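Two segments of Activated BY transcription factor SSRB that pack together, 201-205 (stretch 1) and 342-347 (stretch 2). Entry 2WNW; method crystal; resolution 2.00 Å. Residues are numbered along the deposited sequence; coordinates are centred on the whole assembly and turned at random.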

ATOM      1  N   LYS A 201      -7.792  30.298   7.441  1.00 19.46           N
ATOM      2  CA  LYS A 201      -7.674  29.989   8.866  1.00 19.56           C
ATOM      3  C   LYS A 201      -7.960  31.259   9.664  1.00 20.42           C
ATOM      4  O   LYS A 201      -7.828  32.356   9.133  1.00 19.93           O
ATOM      5  CB  LYS A 201      -6.257  29.506   9.188  1.00 21.56           C
ATOM      6  CG  LYS A 201      -5.837  28.234   8.467  1.00 23.76           C
ATOM      7  CD  LYS A 201      -6.651  27.042   8.942  1.00 25.70           C
ATOM      8  CE  LYS A 201      -6.164  25.756   8.303  1.00 27.36           C
ATOM      9  NZ  LYS A 201      -6.998  24.595   8.722  1.00 30.80           N
ATOM     10  N   THR A 202      -8.352  31.115  10.928  1.00 19.85           N
ATOM     11  CA  THR A 202      -8.609  32.285  11.764  1.00 19.58           C
ATOM     12  C   THR A 202      -7.263  32.918  12.107  1.00 19.44           C
ATOM     13  O   THR A 202      -7.196  34.036  12.624  1.00 19.90           O
ATOM     14  CB  THR A 202      -9.332  31.912  13.077  1.00 21.25           C
ATOM     15  OG1 THR A 202      -8.573  30.921  13.776  1.00 22.54           O
ATOM     16  CG2 THR A 202     -10.727  31.376  12.786  1.00 20.07           C
ATOM     17  N   TRP A 203      -6.190  32.182  11.828  1.00 18.57           N
ATOM     18  CA  TRP A 203      -4.839  32.675  12.066  1.00 17.73           C
ATOM     19  C   TRP A 203      -4.176  32.987  10.723  1.00 16.47           C
ATOM     20  O   TRP A 203      -4.846  33.016   9.697  1.00 17.65           O
ATOM     21  CB  TRP A 203      -4.021  31.650  12.857  1.00 18.40           C
ATOM     22  CG  TRP A 203      -3.997  30.265  12.273  1.00 20.24           C
ATOM     23  CD1 TRP A 203      -3.282  29.838  11.190  1.00 20.26           C
ATOM     24  CD2 TRP A 203      -4.697  29.116  12.768  1.00 21.43           C
ATOM     25  NE1 TRP A 203      -3.490  28.494  10.983  1.00 21.42           N
ATOM     26  CE2 TRP A 203      -4.356  28.026  11.937  1.00 20.34           C
ATOM     27  CE3 TRP A 203      -5.582  28.902  13.835  1.00 21.27           C
ATOM     28  CZ2 TRP A 203      -4.868  26.735  12.139  1.00 21.74           C
ATOM     29  CZ3 TRP A 203      -6.091  27.621  14.038  1.00 21.06           C
ATOM     30  CH2 TRP A 203      -5.730  26.554  13.191  1.00 21.24           C
ATOM     31  N   ASP A 204      -2.867  33.217  10.733  1.00 17.49           N
ATOM     32  CA  ASP A 204      -2.125  33.559   9.518  1.00 17.34           C
ATOM     33  C   ASP A 204      -2.375  32.586   8.370  1.00 17.09           C
ATOM     34  O   ASP A 204      -2.100  31.393   8.482  1.00 17.48           O
ATOM     35  CB  ASP A 204      -0.634  33.613   9.834  1.00 17.84           C
ATOM     36  CG  ASP A 204      -0.335  34.480  11.037  1.00 19.80           C
ATOM     37  OD1 ASP A 204       0.110  35.633  10.850  1.00 19.36           O
ATOM     38  OD2 ASP A 204      -0.567  34.007  12.172  1.00 19.39           O
ATOM     39  N   SER A 205      -2.889  33.109   7.264  1.00 16.97           N
ATOM     40  CA  SER A 205      -3.190  32.294   6.094  1.00 17.83           C
ATOM     41  C   SER A 205      -3.323  33.173   4.852  1.00 18.67           C
ATOM     42  O   SER A 205      -3.533  34.378   4.954  1.00 18.81           O
ATOM     43  CB  SER A 205      -4.484  31.507   6.332  1.00 18.64           C
ATOM     44  OG  SER A 205      -5.524  32.357   6.793  1.00 18.90           O
ATOM     45  N   ASN A 342       0.217  30.128  21.344  1.00 20.36           N
ATOM     46  CA  ASN A 342      -0.432  30.171  20.032  1.00 18.68           C
ATOM     47  C   ASN A 342      -1.372  31.376  20.092  1.00 20.68           C
ATOM     48  O   ASN A 342      -2.267  31.423  20.936  1.00 19.64           O
ATOM     49  CB  ASN A 342      -1.223  28.880  19.794  1.00 19.25           C
ATOM     50  CG  ASN A 342      -1.819  28.805  18.401  1.00 19.05           C
ATOM     51  OD1 ASN A 342      -2.764  29.529  18.071  1.00 17.96           O
ATOM     52  ND2 ASN A 342      -1.265  27.926  17.569  1.00 17.48           N
ATOM     53  N   HIS A 343      -1.180  32.343  19.199  1.00 20.10           N
ATOM     54  CA  HIS A 343      -1.997  33.551  19.247  1.00 21.47           C
ATOM     55  C   HIS A 343      -3.471  33.409  18.874  1.00 21.73           C
ATOM     56  O   HIS A 343      -4.217  34.384  18.924  1.00 22.14           O
ATOM     57  CB  HIS A 343      -1.317  34.686  18.455  1.00 21.10           C
ATOM     58  CG  HIS A 343      -1.506  34.620  16.971  1.00 20.37           C
ATOM     59  ND1 HIS A 343      -2.659  35.046  16.347  1.00 20.49           N
ATOM     60  CD2 HIS A 343      -0.664  34.232  15.983  1.00 20.81           C
ATOM     61  CE1 HIS A 343      -2.518  34.927  15.038  1.00 21.56           C
ATOM     62  NE2 HIS A 343      -1.316  34.437  14.791  1.00 19.20           N
ATOM     63  N   GLN A 344      -3.895  32.199  18.520  1.00 21.54           N
ATOM     64  CA  GLN A 344      -5.299  31.951  18.205  1.00 23.21           C
ATOM     65  C   GLN A 344      -5.866  30.850  19.098  1.00 23.47           C
ATOM     66  O   GLN A 344      -6.967  30.356  18.869  1.00 24.45           O
ATOM     67  CB  GLN A 344      -5.483  31.571  16.736  1.00 25.66           C
ATOM     68  CG  GLN A 344      -5.752  32.757  15.828  1.00 29.88           C
ATOM     69  CD  GLN A 344      -6.988  33.535  16.244  1.00 33.56           C
ATOM     70  OE1 GLN A 344      -6.896  34.687  16.668  1.00 35.66           O
ATOM     71  NE2 GLN A 344      -8.152  32.903  16.130  1.00 34.20           N
ATOM     72  N   GLY A 345      -5.105  30.474  20.121  1.00 22.84           N
ATOM     73  CA  GLY A 345      -5.550  29.443  21.044  1.00 23.37           C
ATOM     74  C   GLY A 345      -5.550  28.032  20.479  1.00 23.33           C
ATOM     75  O   GLY A 345      -6.155  27.128  21.059  1.00 23.52           O
ATOM     76  N   ASN A 346      -4.877  27.838  19.349  1.00 22.09           N
ATOM     77  CA  ASN A 346      -4.805  26.526  18.715  1.00 22.05           C
ATOM     78  C   ASN A 346      -3.685  25.700  19.351  1.00 22.59           C
ATOM     79  O   ASN A 346      -2.684  25.386  18.701  1.00 22.61           O
ATOM     80  CB  ASN A 346      -4.557  26.691  17.212  1.00 21.81           C
ATOM     81  CG  ASN A 346      -4.460  25.364  16.489  1.00 24.56           C
ATOM     82  OD1 ASN A 346      -5.252  24.458  16.735  1.00 22.22           O
ATOM     83  ND2 ASN A 346      -3.490  25.245  15.583  1.00 21.78           N
ATOM     84  N   LEU A 347      -3.865  25.352  20.624  1.00 20.76           N
ATOM     85  CA  LEU A 347      -2.875  24.583  21.378  1.00 19.47           C
ATOM     86  C   LEU A 347      -2.703  23.166  20.833  1.00 19.78           C
ATOM     87  O   LEU A 347      -3.680  22.499  20.491  1.00 19.06           O
ATOM     88  CB  LEU A 347      -3.284  24.525  22.854  1.00 21.09           C
ATOM     89  CG  LEU A 347      -3.553  25.880  23.523  1.00 20.82           C
ATOM     90  CD1 LEU A 347      -4.052  25.665  24.947  1.00 22.50           C
ATOM     91  CD2 LEU A 347      -2.283  26.719  23.522  1.00 22.07           C
TER

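Two loop segments of one chain, at least 139 residues apart in sequence where they touch, meet here over a small area. About 274 Å² is buried, both sides summed. Neither segment forms a regular helix or strand, and no backbone hydrogen bond joins them. The closest approaches are all between side chains. The CA atoms come nearest at Trp203 and Gln344, 6.2 Å apart.

Trp203 covers the most surface. Its CB-to-ring arm spans three residues of the other stretch. Trp203 CB lies 3.6 Å from Gln344 CG, a contact between aliphatic carbons. Trp203 CB also lies 4.2 Å from His343 CE1. At the far end of the indole, Trp203 CH2 is 3.5 Å from Asn346 ND2. That amide nitrogen is hydrogen-bonded elsewhere in the structure, so its polar need is met although it lies close to the indole carbon.

Gln344 is second. Its CB sits at the edge of the indole, near the ring plane. Its amide turns toward Thr202, where Gln344 NE2 donates to Thr202 OG1 at 3.1 Å. The N-H...O angle is 137°, and the bond is weak.

His343 makes the stronger polar link. His343 NE2 donates to Asp204 OD2 at 2.8 Å, with an angle of 169°. The carboxylate oxygen lies near the imidazole plane, at the ring edge, where an N-H points. In His343 and Asp204 the CA-to-CB bond points sideways, but the end of each side chain comes nearer. Asp204 OD1 is hydrogen-bonded elsewhere.

The second stretch is held in shape by a type I turn from Asn342 to Gly345. Gly345 N donates to Asn342 O at 3.1 Å. Asn342 OD1 accepts from Gln344 N at 2.9 Å and Asn346 N at 3.0 Å. Gly345 has a positive phi of 72°, which favours glycine.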